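Long-range contacts in GRMZM2G135359 pseudokinase (Zea mays, PDB 6CPY), which is a membrane receptor-like pseudokinase, represented here by its kinase-like domain, whose cellular role is not established but which may bind ATP: residues Glu66-Ser72 with Arg118-Tyr124; Ala168-Phe173 with Val188-Trp194; Ala125-Phe131 with Ser175-Thr181. One frame throughout, in Å; residues are numbered along the deposited sequence.

Contact 1 of 3, residues Glu66-Ser72 with Arg118-Tyr124; sequences EIAVASS and RVMVFEY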
loop_
_atom_site.group_PDB
_atom_site.type_symbol
_atom_site.label_atom_id
_atom_site.label_comp_id
_atom_site.label_asym_id
_atom_site.label_seq_id
_atom_site.Cartn_x
_atom_site.Cartn_y
_atom_site.Cartn_z
ATOM N N GLU A 66 -1.971 3.559 17.947
ATOM C CA GLU A 66 -2.573 4.507 17.026
ATOM C C GLU A 66 -3.124 3.755 15.815
ATOM O O GLU A 66 -2.528 2.775 15.360
ATOM C CB GLU A 66 -1.555 5.567 16.618
ATOM C CG GLU A 66 -1.173 6.478 17.778
ATOM C CD GLU A 66 -0.135 7.506 17.379
ATOM O OE1 GLU A 66 -0.493 8.565 16.810
ATOM O OE2 GLU A 66 1.048 7.236 17.621
ATOM N N ILE A 67 -4.254 4.222 15.306
ATOM C CA ILE A 67 -4.965 3.541 14.229
ATOM C C ILE A 67 -5.401 4.511 13.155
ATOM O O ILE A 67 -5.613 5.704 13.395
ATOM C CB ILE A 67 -6.207 2.770 14.751
ATOM C CG1 ILE A 67 -7.158 3.690 15.518
ATOM C CG2 ILE A 67 -5.770 1.613 15.638
ATOM C CD1 ILE A 67 -8.430 3.020 16.002
ATOM N N ALA A 68 -5.535 3.979 11.952
ATOM C CA ALA A 68 -6.164 4.683 10.871
ATOM C C ALA A 68 -7.406 3.881 10.546
ATOM O O ALA A 68 -7.321 2.679 10.255
ATOM C CB ALA A 68 -5.240 4.758 9.672
ATOM N N VAL A 69 -8.547 4.552 10.591
ATOM C CA VAL A 69 -9.829 3.895 10.418
ATOM C C VAL A 69 -10.385 4.253 9.057
ATOM O O VAL A 69 -10.614 5.420 8.773
ATOM C CB VAL A 69 -10.787 4.321 11.533
ATOM C CG1 VAL A 69 -12.168 3.723 11.323
ATOM C CG2 VAL A 69 -10.197 3.922 12.878
ATOM N N ALA A 70 -10.575 3.240 8.211
ATOM C CA ALA A 70 -11.146 3.426 6.884
ATOM C C ALA A 70 -12.639 3.184 6.997
ATOM O O ALA A 70 -13.057 2.101 7.409
ATOM C CB ALA A 70 -10.522 2.456 5.888
ATOM N N SER A 71 -13.433 4.187 6.618
ATOM C CA SER A 71 -14.874 4.165 6.817
ATOM C C SER A 71 -15.567 4.355 5.480
ATOM O O SER A 71 -15.198 5.242 4.698
ATOM C CB SER A 71 -15.298 5.276 7.787
ATOM O OG SER A 71 -16.706 5.283 8.021
ATOM N N SER A 72 -16.571 3.520 5.226
ATOM C CA SER A 72 -17.371 3.613 4.018
ATOM C C SER A 72 -18.021 4.984 3.906
ATOM O O SER A 72 -18.329 5.620 4.910
ATOM C CB SER A 72 -18.466 2.533 4.030
ATOM O OG SER A 72 -19.260 2.598 2.848
ATOM N N ARG A 118 -19.542 0.828 8.564
ATOM C CA ARG A 118 -18.760 -0.239 7.966
ATOM C C ARG A 118 -17.333 0.261 7.900
ATOM O O ARG A 118 -16.996 1.067 7.034
ATOM C CB ARG A 118 -19.284 -0.584 6.569
ATOM C CG ARG A 118 -20.630 -1.295 6.544
ATOM C CD ARG A 118 -20.529 -2.691 7.129
ATOM N NE ARG A 118 -21.769 -3.444 7.016
ATOM C CZ ARG A 118 -22.859 -3.245 7.763
ATOM N NH1 ARG A 118 -22.901 -2.282 8.678
ATOM N NH2 ARG A 118 -23.932 -4.006 7.568
ATOM N N VAL A 119 -16.520 -0.151 8.867
ATOM C CA VAL A 119 -15.126 0.306 8.920
ATOM C C VAL A 119 -14.131 -0.828 9.059
ATOM O O VAL A 119 -14.450 -1.944 9.511
ATOM C CB VAL A 119 -14.840 1.369 10.028
ATOM C CG1 VAL A 119 -15.923 2.438 10.121
ATOM C CG2 VAL A 119 -14.543 0.734 11.363
ATOM N N MET A 120 -12.894 -0.507 8.690
ATOM C CA MET A 120 -11.754 -1.378 8.841
ATOM C C MET A 120 -10.689 -0.567 9.544
ATOM O O MET A 120 -10.501 0.615 9.240
ATOM C CB MET A 120 -11.260 -1.868 7.469
ATOM C CG MET A 120 -12.256 -2.823 6.828
ATOM S SD MET A 120 -11.729 -3.471 5.236
ATOM C CE MET A 120 -13.307 -4.033 4.584
ATOM N N VAL A 121 -10.035 -1.196 10.509
ATOM C CA VAL A 121 -9.086 -0.531 11.381
ATOM C C VAL A 121 -7.675 -0.982 11.006
ATOM O O VAL A 121 -7.358 -2.167 11.069
ATOM C CB VAL A 121 -9.361 -0.870 12.858
ATOM C CG1 VAL A 121 -8.344 -0.198 13.780
ATOM C CG2 VAL A 121 -10.784 -0.508 13.231
ATOM N N PHE A 122 -6.820 -0.018 10.656
ATOM C CA PHE A 122 -5.477 -0.319 10.199
ATOM C C PHE A 122 -4.422 0.307 11.085
ATOM O O PHE A 122 -4.698 1.251 11.834
ATOM C CB PHE A 122 -5.287 0.208 8.785
ATOM C CG PHE A 122 -6.107 -0.502 7.760
ATOM C CD1 PHE A 122 -5.668 -1.702 7.213
ATOM C CD2 PHE A 122 -7.304 0.032 7.323
ATOM C CE1 PHE A 122 -6.422 -2.360 6.263
ATOM C CE2 PHE A 122 -8.056 -0.618 6.375
ATOM C CZ PHE A 122 -7.617 -1.814 5.842
ATOM N N GLU A 123 -3.205 -0.214 10.973
ATOM C CA GLU A 123 -2.033 0.431 11.583
ATOM C C GLU A 123 -1.913 1.865 11.092
ATOM O O GLU A 123 -2.188 2.150 9.926
ATOM C CB GLU A 123 -0.753 -0.310 11.214
ATOM C CG GLU A 123 -0.611 -1.664 11.868
ATOM C CD GLU A 123 0.596 -2.440 11.373
ATOM O OE1 GLU A 123 1.025 -2.213 10.216
ATOM O OE2 GLU A 123 1.075 -3.311 12.129
ATOM N N TYR A 124 -1.490 2.772 11.980
ATOM C CA TYR A 124 -1.289 4.186 11.625
ATOM C C TYR A 124 0.162 4.414 11.238
ATOM O O TYR A 124 1.047 3.971 11.952
ATOM C CB TYR A 124 -1.580 5.083 12.830
ATOM C CG TYR A 124 -1.255 6.546 12.624
ATOM C CD1 TYR A 124 -1.961 7.305 11.704
ATOM C CD2 TYR A 124 -0.273 7.184 13.382
ATOM C CE1 TYR A 124 -1.675 8.646 11.506
ATOM C CE2 TYR A 124 -0.005 8.537 13.213
ATOM C CZ TYR A 124 -0.711 9.257 12.272
ATOM O OH TYR A 124 -0.457 10.599 12.066
HETATM O O HOH W 1 -0.432 1.121 14.732
HETATM O O HOH W 2 -18.887 3.663 8.114
#
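Y124 and E66 cross obliquely where strand 118-123 runs out into the hinge beside the start of strand 66-72, its antiparallel neighbour in the kinase N-lobe sheet. CG of Y124 is anti to the backbone N (chi1 173°), which swings the ring back over the other strand's end: CD2 touches E66 CB, and CE2 of Y124 is 3.6 Å from E66 OE1. The carboxylate and ring planes are 39° apart, and K58, salt-bridged to E66, also makes a cation-pi contact with Y124, so the lysine joins both. Between the backbones, a water donates to E66 O at 2.7 Å and weakly accepts from Y124 N.

A68 comes next. It is a hydrogen-bonded partner of F122, with A68 N reaching F122 O at 2.9 Å and F122 N returning to A68 O. A70 repeats the pattern with M120: A70 N meets M120 O at 2.8 Å and M120 N returns to A70 O. The CB atoms of both alanines share a sheet face with M120 and F122, and A70 CB sits in plane at the edge of the F122 ring, 4.0 Å from CE2. By family alignment, F122 is the probable gatekeeper, and A70 occupies the position at which active kinases carry their ATP-binding lysine, consistent with a pseudokinase.

V69, S71, V119 and V121 occupy the other face, V69 CG1 resting on V119 CB. I67 diverges from the other strand, yet its CG2 meets V121 CG1 at 3.7 Å.

R118 turns its guanidinium away from strand 66-72 into salt bridges with E113, E85 and E111. At this end S72 N binds R118 O, and a second water ties the strands, accepting from R118 N at 2.9 Å and lying 2.7 Å from S71 OG.

Contact 2 of 3, residues Ala168-Phe173 with Val188-Trp194; sequences AALRNF and VSDLEFW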
loop_
_atom_site.group_PDB
_atom_site.type_symbol
_atom_site.label_atom_id
_atom_site.label_comp_id
_atom_site.label_asym_id
_atom_site.label_seq_id
_atom_site.Cartn_x
_atom_site.Cartn_y
_atom_site.Cartn_z
ATOM N N ALA A 168 -5.124 -8.991 -5.006
ATOM C CA ALA A 168 -6.226 -8.017 -4.988
ATOM C C ALA A 168 -5.913 -6.810 -4.105
ATOM O O ALA A 168 -6.351 -5.692 -4.388
ATOM C CB ALA A 168 -7.515 -8.681 -4.528
ATOM N N ALA A 169 -5.133 -7.045 -3.052
ATOM C CA ALA A 169 -4.697 -5.990 -2.140
ATOM C C ALA A 169 -3.773 -4.944 -2.788
ATOM O O ALA A 169 -3.551 -3.879 -2.226
ATOM C CB ALA A 169 -4.011 -6.615 -0.934
ATOM N N LEU A 170 -3.233 -5.250 -3.965
ATOM C CA LEU A 170 -2.286 -4.363 -4.628
ATOM C C LEU A 170 -2.884 -3.748 -5.891
ATOM O O LEU A 170 -2.155 -3.174 -6.711
ATOM C CB LEU A 170 -1.026 -5.146 -4.987
ATOM C CG LEU A 170 -0.324 -5.887 -3.847
ATOM C CD1 LEU A 170 0.758 -6.806 -4.406
ATOM C CD2 LEU A 170 0.259 -4.891 -2.860
ATOM N N ARG A 171 -4.204 -3.844 -6.046
ATOM C CA ARG A 171 -4.857 -3.385 -7.272
ATOM C C ARG A 171 -4.725 -1.878 -7.496
ATOM O O ARG A 171 -4.827 -1.418 -8.639
ATOM C CB ARG A 171 -6.339 -3.797 -7.291
ATOM C CG ARG A 171 -7.212 -2.950 -6.388
ATOM C CD ARG A 171 -8.526 -3.622 -6.030
ATOM N NE ARG A 171 -9.295 -2.755 -5.143
ATOM C CZ ARG A 171 -9.043 -2.572 -3.845
ATOM N NH1 ARG A 171 -8.043 -3.210 -3.240
ATOM N NH2 ARG A 171 -9.801 -1.741 -3.141
ATOM N N ASN A 172 -4.513 -1.121 -6.416
ATOM C CA ASN A 172 -4.333 0.342 -6.485
ATOM C C ASN A 172 -2.893 0.802 -6.199
ATOM O O ASN A 172 -2.649 1.981 -5.952
ATOM C CB ASN A 172 -5.284 1.022 -5.493
ATOM C CG ASN A 172 -6.740 0.807 -5.853
ATOM O OD1 ASN A 172 -7.093 0.821 -7.030
ATOM N ND2 ASN A 172 -7.585 0.590 -4.847
ATOM N N PHE A 173 -1.945 -0.120 -6.254
ATOM C CA PHE A 173 -0.576 0.164 -5.839
ATOM C C PHE A 173 0.115 1.307 -6.609
ATOM O O PHE A 173 0.266 1.252 -7.833
ATOM C CB PHE A 173 0.249 -1.112 -5.934
ATOM C CG PHE A 173 1.701 -0.900 -5.678
ATOM C CD1 PHE A 173 2.157 -0.604 -4.406
ATOM C CD2 PHE A 173 2.610 -0.972 -6.720
ATOM C CE1 PHE A 173 3.498 -0.390 -4.170
ATOM C CE2 PHE A 173 3.954 -0.766 -6.492
ATOM C CZ PHE A 173 4.396 -0.466 -5.218
ATOM N N VAL A 188 3.041 -0.643 2.574
ATOM C CA VAL A 188 2.127 -0.699 1.445
ATOM C C VAL A 188 0.721 -0.874 2.017
ATOM O O VAL A 188 0.535 -1.628 2.972
ATOM C CB VAL A 188 2.438 -1.865 0.499
ATOM C CG1 VAL A 188 1.456 -1.896 -0.665
ATOM C CG2 VAL A 188 3.879 -1.769 -0.006
ATOM N N SER A 189 -0.251 -0.175 1.444
ATOM C CA SER A 189 -1.612 -0.191 2.001
ATOM C C SER A 189 -2.660 -0.676 1.024
ATOM O O SER A 189 -2.463 -0.672 -0.199
ATOM C CB SER A 189 -2.001 1.188 2.502
ATOM O OG SER A 189 -2.216 2.083 1.435
ATOM N N ASP A 190 -3.794 -1.083 1.583
ATOM C CA ASP A 190 -4.977 -1.368 0.808
ATOM C C ASP A 190 -6.187 -0.854 1.593
ATOM O O ASP A 190 -6.838 -1.610 2.325
ATOM C CB ASP A 190 -5.092 -2.855 0.556
ATOM C CG ASP A 190 -6.351 -3.226 -0.222
ATOM O OD1 ASP A 190 -6.985 -2.361 -0.859
ATOM O OD2 ASP A 190 -6.710 -4.406 -0.178
ATOM N N LEU A 191 -6.465 0.429 1.422
ATOM C CA LEU A 191 -7.480 1.133 2.208
ATOM C C LEU A 191 -8.848 1.207 1.527
ATOM O O LEU A 191 -9.869 1.409 2.194
ATOM C CB LEU A 191 -6.974 2.532 2.532
ATOM C CG LEU A 191 -5.684 2.544 3.358
ATOM C CD1 LEU A 191 -5.120 3.943 3.444
ATOM C CD2 LEU A 191 -5.908 1.976 4.752
ATOM N N GLU A 192 -8.866 1.049 0.209
ATOM C CA GLU A 192 -10.088 1.186 -0.567
ATOM C C GLU A 192 -10.951 -0.039 -0.373
ATOM O O GLU A 192 -10.454 -1.160 -0.373
ATOM C CB GLU A 192 -9.755 1.345 -2.055
ATOM C CG GLU A 192 -9.040 2.641 -2.401
ATOM C CD GLU A 192 -9.957 3.698 -2.992
ATOM O OE1 GLU A 192 -11.100 3.857 -2.506
ATOM O OE2 GLU A 192 -9.523 4.388 -3.942
ATOM N N PHE A 193 -12.248 0.168 -0.213
ATOM C CA PHE A 193 -13.164 -0.953 -0.103
ATOM C C PHE A 193 -13.218 -1.649 -1.465
ATOM O O PHE A 193 -13.219 -0.982 -2.506
ATOM C CB PHE A 193 -14.545 -0.483 0.354
ATOM C CG PHE A 193 -14.589 -0.083 1.806
ATOM C CD1 PHE A 193 -14.012 1.104 2.238
ATOM C CD2 PHE A 193 -15.212 -0.892 2.744
ATOM C CE1 PHE A 193 -14.045 1.468 3.579
ATOM C CE2 PHE A 193 -15.248 -0.530 4.086
ATOM C CZ PHE A 193 -14.657 0.646 4.503
ATOM N N TRP A 194 -13.227 -2.981 -1.451
ATOM C CA TRP A 194 -13.182 -3.785 -2.686
ATOM C C TRP A 194 -14.505 -3.714 -3.461
ATOM O O TRP A 194 -15.266 -4.684 -3.484
ATOM C CB TRP A 194 -12.861 -5.255 -2.356
ATOM C CG TRP A 194 -11.458 -5.524 -1.868
ATOM C CD1 TRP A 194 -10.505 -4.603 -1.516
ATOM C CD2 TRP A 194 -10.870 -6.810 -1.647
ATOM N NE1 TRP A 194 -9.357 -5.241 -1.105
ATOM C CE2 TRP A 194 -9.555 -6.597 -1.179
ATOM C CE3 TRP A 194 -11.325 -8.126 -1.814
ATOM C CZ2 TRP A 194 -8.691 -7.653 -0.867
ATOM C CZ3 TRP A 194 -10.470 -9.171 -1.505
ATOM C CH2 TRP A 194 -9.166 -8.928 -1.038
#
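V188 wedges one methyl, CG1, against two side chains of the 168-173 loop: CD2 of L170 at 3.9 Å and CD1 of F173 at 4.0 Å. Each partner crosses the valine at about a right angle, and helix 144-164 continues the apolar packing behind them. S189 turns its hydroxyl out of the contact, to T177 O.

D190 brings the chain back across. With CG anti to the backbone N (chi1 178°), its OD2 comes against CA and CB of A169, and the carboxylate is gripped at both oxygens. NH1 of R171 forms a salt bridge to D190 OD1, 2.7 Å long, arriving on the syn side but 34° out of the carboxylate plane. NE1 of W194 donates to D190 OD2 at 2.9 Å, in the plane of its own ring and on the syn lone pair. NH1 of R171 also binds A168 O, which holds the guanidinium to its own loop.

These two loops correspond to the catalytic loop and the DFG region of protein kinases. R171 aligns with the arginine of the HRD motif and N172 with its aspartate. D190 keeps the aspartate of Asp-Phe-Gly, while L191 and E192 stand in for its phenylalanine and glycine; the changes at N172 and E192 are consistent with a pseudokinase.

E192 offers its carbonyl: R171 NH2 reaches E192 O at 2.9 Å from above the carbonyl plane, and K91 is a second donor to that oxygen. The E192 carboxylate leaves for T53 and S52, while its CG packs on N172 ND2, which itself covers one face of the R171 guanidinium.

On the opposite guanidinium face lies W194 CD1, the indole inclined by 65° and therefore not stacked. Farther along, the six-membered ring of W194 receives A168 CB over its face in a CH-pi contact, 4.1 Å from the centroid.

Contact 3 of 3, residues Ala125-Phe131 with Ser175-Thr181; sequences APNGTLF and STTVYLT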
loop_
_atom_site.group_PDB
_atom_site.type_symbol
_atom_site.label_atom_id
_atom_site.label_comp_id
_atom_site.label_asym_id
_atom_site.label_seq_id
_atom_site.Cartn_x
_atom_site.Cartn_y
_atom_site.Cartn_z
ATOM N N ALA A 125 0.387 5.131 10.143
ATOM C CA ALA A 125 1.744 5.501 9.703
ATOM C C ALA A 125 1.923 7.006 9.880
ATOM O O ALA A 125 1.260 7.777 9.204
ATOM C CB ALA A 125 1.940 5.120 8.253
ATOM N N PRO A 126 2.804 7.427 10.802
ATOM C CA PRO A 126 2.859 8.862 11.122
ATOM C C PRO A 126 3.433 9.785 10.051
ATOM O O PRO A 126 3.141 10.984 10.067
ATOM C CB PRO A 126 3.720 8.918 12.392
ATOM C CG PRO A 126 4.428 7.626 12.472
ATOM C CD PRO A 126 3.620 6.614 11.714
ATOM N N ASN A 127 4.219 9.256 9.114
ATOM C CA ASN A 127 4.909 10.119 8.147
ATOM C C ASN A 127 4.271 10.192 6.764
ATOM O O ASN A 127 4.928 10.556 5.797
ATOM C CB ASN A 127 6.384 9.715 8.054
ATOM C CG ASN A 127 7.185 10.216 9.234
ATOM O OD1 ASN A 127 7.055 11.374 9.624
ATOM N ND2 ASN A 127 8.006 9.354 9.809
ATOM N N GLY A 128 2.988 9.859 6.668
ATOM C CA GLY A 128 2.224 10.120 5.462
ATOM C C GLY A 128 2.592 9.199 4.309
ATOM O O GLY A 128 3.106 8.107 4.540
ATOM N N THR A 129 2.338 9.657 3.084
ATOM C CA THR A 129 2.544 8.842 1.873
ATOM C C THR A 129 3.892 9.087 1.213
ATOM O O THR A 129 4.517 10.143 1.382
ATOM C CB THR A 129 1.472 9.093 0.804
ATOM O OG1 THR A 129 1.612 10.416 0.272
ATOM C CG2 THR A 129 0.060 8.890 1.382
ATOM N N LEU A 130 4.330 8.109 0.435
ATOM C CA LEU A 130 5.554 8.257 -0.338
ATOM C C LEU A 130 5.408 9.420 -1.334
ATOM O O LEU A 130 6.327 10.234 -1.477
ATOM C CB LEU A 130 5.874 6.939 -1.057
ATOM C CG LEU A 130 7.084 6.915 -1.987
ATOM C CD1 LEU A 130 8.365 7.300 -1.267
ATOM C CD2 LEU A 130 7.211 5.539 -2.613
ATOM N N PHE A 131 4.257 9.504 -2.001
ATOM C CA PHE A 131 3.974 10.586 -2.957
ATOM C C PHE A 131 4.218 11.962 -2.332
ATOM O O PHE A 131 4.889 12.806 -2.937
ATOM C CB PHE A 131 2.528 10.504 -3.483
ATOM C CG PHE A 131 2.213 11.525 -4.557
ATOM C CD1 PHE A 131 1.797 12.801 -4.218
ATOM C CD2 PHE A 131 2.340 11.202 -5.903
ATOM C CE1 PHE A 131 1.518 13.737 -5.201
ATOM C CE2 PHE A 131 2.065 12.128 -6.887
ATOM C CZ PHE A 131 1.651 13.398 -6.535
ATOM N N SER A 175 2.618 5.324 -5.508
ATOM C CA SER A 175 3.242 6.064 -4.414
ATOM C C SER A 175 2.223 6.705 -3.467
ATOM O O SER A 175 2.565 7.005 -2.325
ATOM C CB SER A 175 4.259 7.093 -4.929
ATOM O OG SER A 175 3.626 8.111 -5.673
ATOM N N THR A 176 0.975 6.892 -3.912
ATOM C CA THR A 176 -0.082 7.390 -3.011
ATOM C C THR A 176 -0.605 6.339 -2.026
ATOM O O THR A 176 -1.261 6.682 -1.032
ATOM C CB THR A 176 -1.301 8.001 -3.768
ATOM O OG1 THR A 176 -2.057 6.975 -4.421
ATOM C CG2 THR A 176 -0.852 9.046 -4.775
ATOM N N THR A 177 -0.313 5.071 -2.276
ATOM C CA THR A 177 -0.775 4.003 -1.390
ATOM C C THR A 177 0.320 3.372 -0.549
ATOM O O THR A 177 0.049 2.425 0.190
ATOM C CB THR A 177 -1.553 2.925 -2.166
ATOM O OG1 THR A 177 -0.669 2.184 -3.020
ATOM C CG2 THR A 177 -2.634 3.581 -2.990
ATOM N N VAL A 178 1.540 3.907 -0.643
ATOM C CA VAL A 178 2.634 3.515 0.230
ATOM C C VAL A 178 2.778 4.570 1.311
ATOM O O VAL A 178 3.012 5.747 1.011
ATOM C CB VAL A 178 3.970 3.405 -0.531
ATOM C CG1 VAL A 178 5.092 3.031 0.421
ATOM C CG2 VAL A 178 3.855 2.394 -1.657
ATOM N N TYR A 179 2.632 4.142 2.557
ATOM C CA TYR A 179 2.786 5.012 3.713
ATOM C C TYR A 179 4.147 4.780 4.376
ATOM O O TYR A 179 4.810 3.775 4.128
ATOM C CB TYR A 179 1.644 4.782 4.706
ATOM C CG TYR A 179 0.326 5.336 4.207
ATOM C CD1 TYR A 179 -0.437 4.643 3.276
ATOM C CD2 TYR A 179 -0.136 6.575 4.644
ATOM C CE1 TYR A 179 -1.632 5.164 2.803
ATOM C CE2 TYR A 179 -1.332 7.100 4.184
ATOM C CZ TYR A 179 -2.073 6.397 3.262
ATOM O OH TYR A 179 -3.267 6.929 2.806
ATOM N N LEU A 180 4.547 5.733 5.204
ATOM C CA LEU A 180 5.864 5.737 5.833
ATOM C C LEU A 180 5.741 5.762 7.356
ATOM O O LEU A 180 5.024 6.599 7.901
ATOM C CB LEU A 180 6.641 6.966 5.360
ATOM C CG LEU A 180 6.813 7.077 3.841
ATOM C CD1 LEU A 180 7.570 8.337 3.466
ATOM C CD2 LEU A 180 7.536 5.852 3.293
ATOM N N THR A 181 6.460 4.856 8.012
ATOM C CA THR A 181 6.478 4.740 9.477
ATOM C C THR A 181 7.316 5.852 10.101
ATOM O O THR A 181 7.918 6.659 9.390
ATOM C CB THR A 181 7.074 3.394 9.943
ATOM O OG1 THR A 181 8.482 3.350 9.650
ATOM C CG2 THR A 181 6.374 2.222 9.286
#
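N127 ND2 donates to T181 O across 2.7 Å, the partner lying in the plane of the amide and the donor tilted from the carbonyl plane. The torsion that places CG beside the backbone N (chi1 -77°) turns the amide toward this oxygen. The same residue also gives its main-chain N to L180 O at 3.0 Å, so side chain and backbone hold successive carbonyls. Replacing N127 by an alanine is likely to cost T181 O its amide donor, leaving this end of the strand hydrogen-bonded to the turn through the backbone of L180 alone.

N127 belongs to a type I turn from A125 to G128, at the exit of the kinase hinge into the C-lobe. G128, at positive phi, turns its carbonyl back, and L180 N binds G128 O at 2.9 Å. One residue on, T129 forms a single bridge with Y179. Its methyl CG2 lies over one face of the tyrosine ring, 3.9 Å from the centroid, in a CH-pi contact, while OG1 of T129 caps E132 N at the start of helix 130-135.

At the start of the helix, L130 N meets V178 O of the strand at 2.8 Å and F131 N meets S175 O of the preceding loop at 3.0 Å. The F131 ring presents its edge to S175 OG, whose hydrogen bond goes to E227.

L180 packs its side chain against G128 O and N127 CB. Four of the five hydrogen bonds joining the segments thus run from backbone to backbone and so depend on chain path more than on side-chain identity, whereas the bond from N127 to T181 O needs its amide.

In the fold
From the N terminus, contact 1 is closed first: its two segments bracket helix 82-96 and strand 106-112 and pair two inner strands of the five-stranded N-lobe sheet. The chain leaves 118-124 directly into 125-131, where contact 3 opens. Helix 144-164 is then traversed before contact 2 opens at 168-173; contact 3 closes at 175-181 and contact 2 only at 188-194, so these two cross. S189 OG, probably hydrogen-bonded to T177 O, joins them where they meet. Segment 188-194 also packs against contact 1, L191 on F122 and F193 on R118 and S72, which ties the loop after strand 186-188 to the N-lobe sheet.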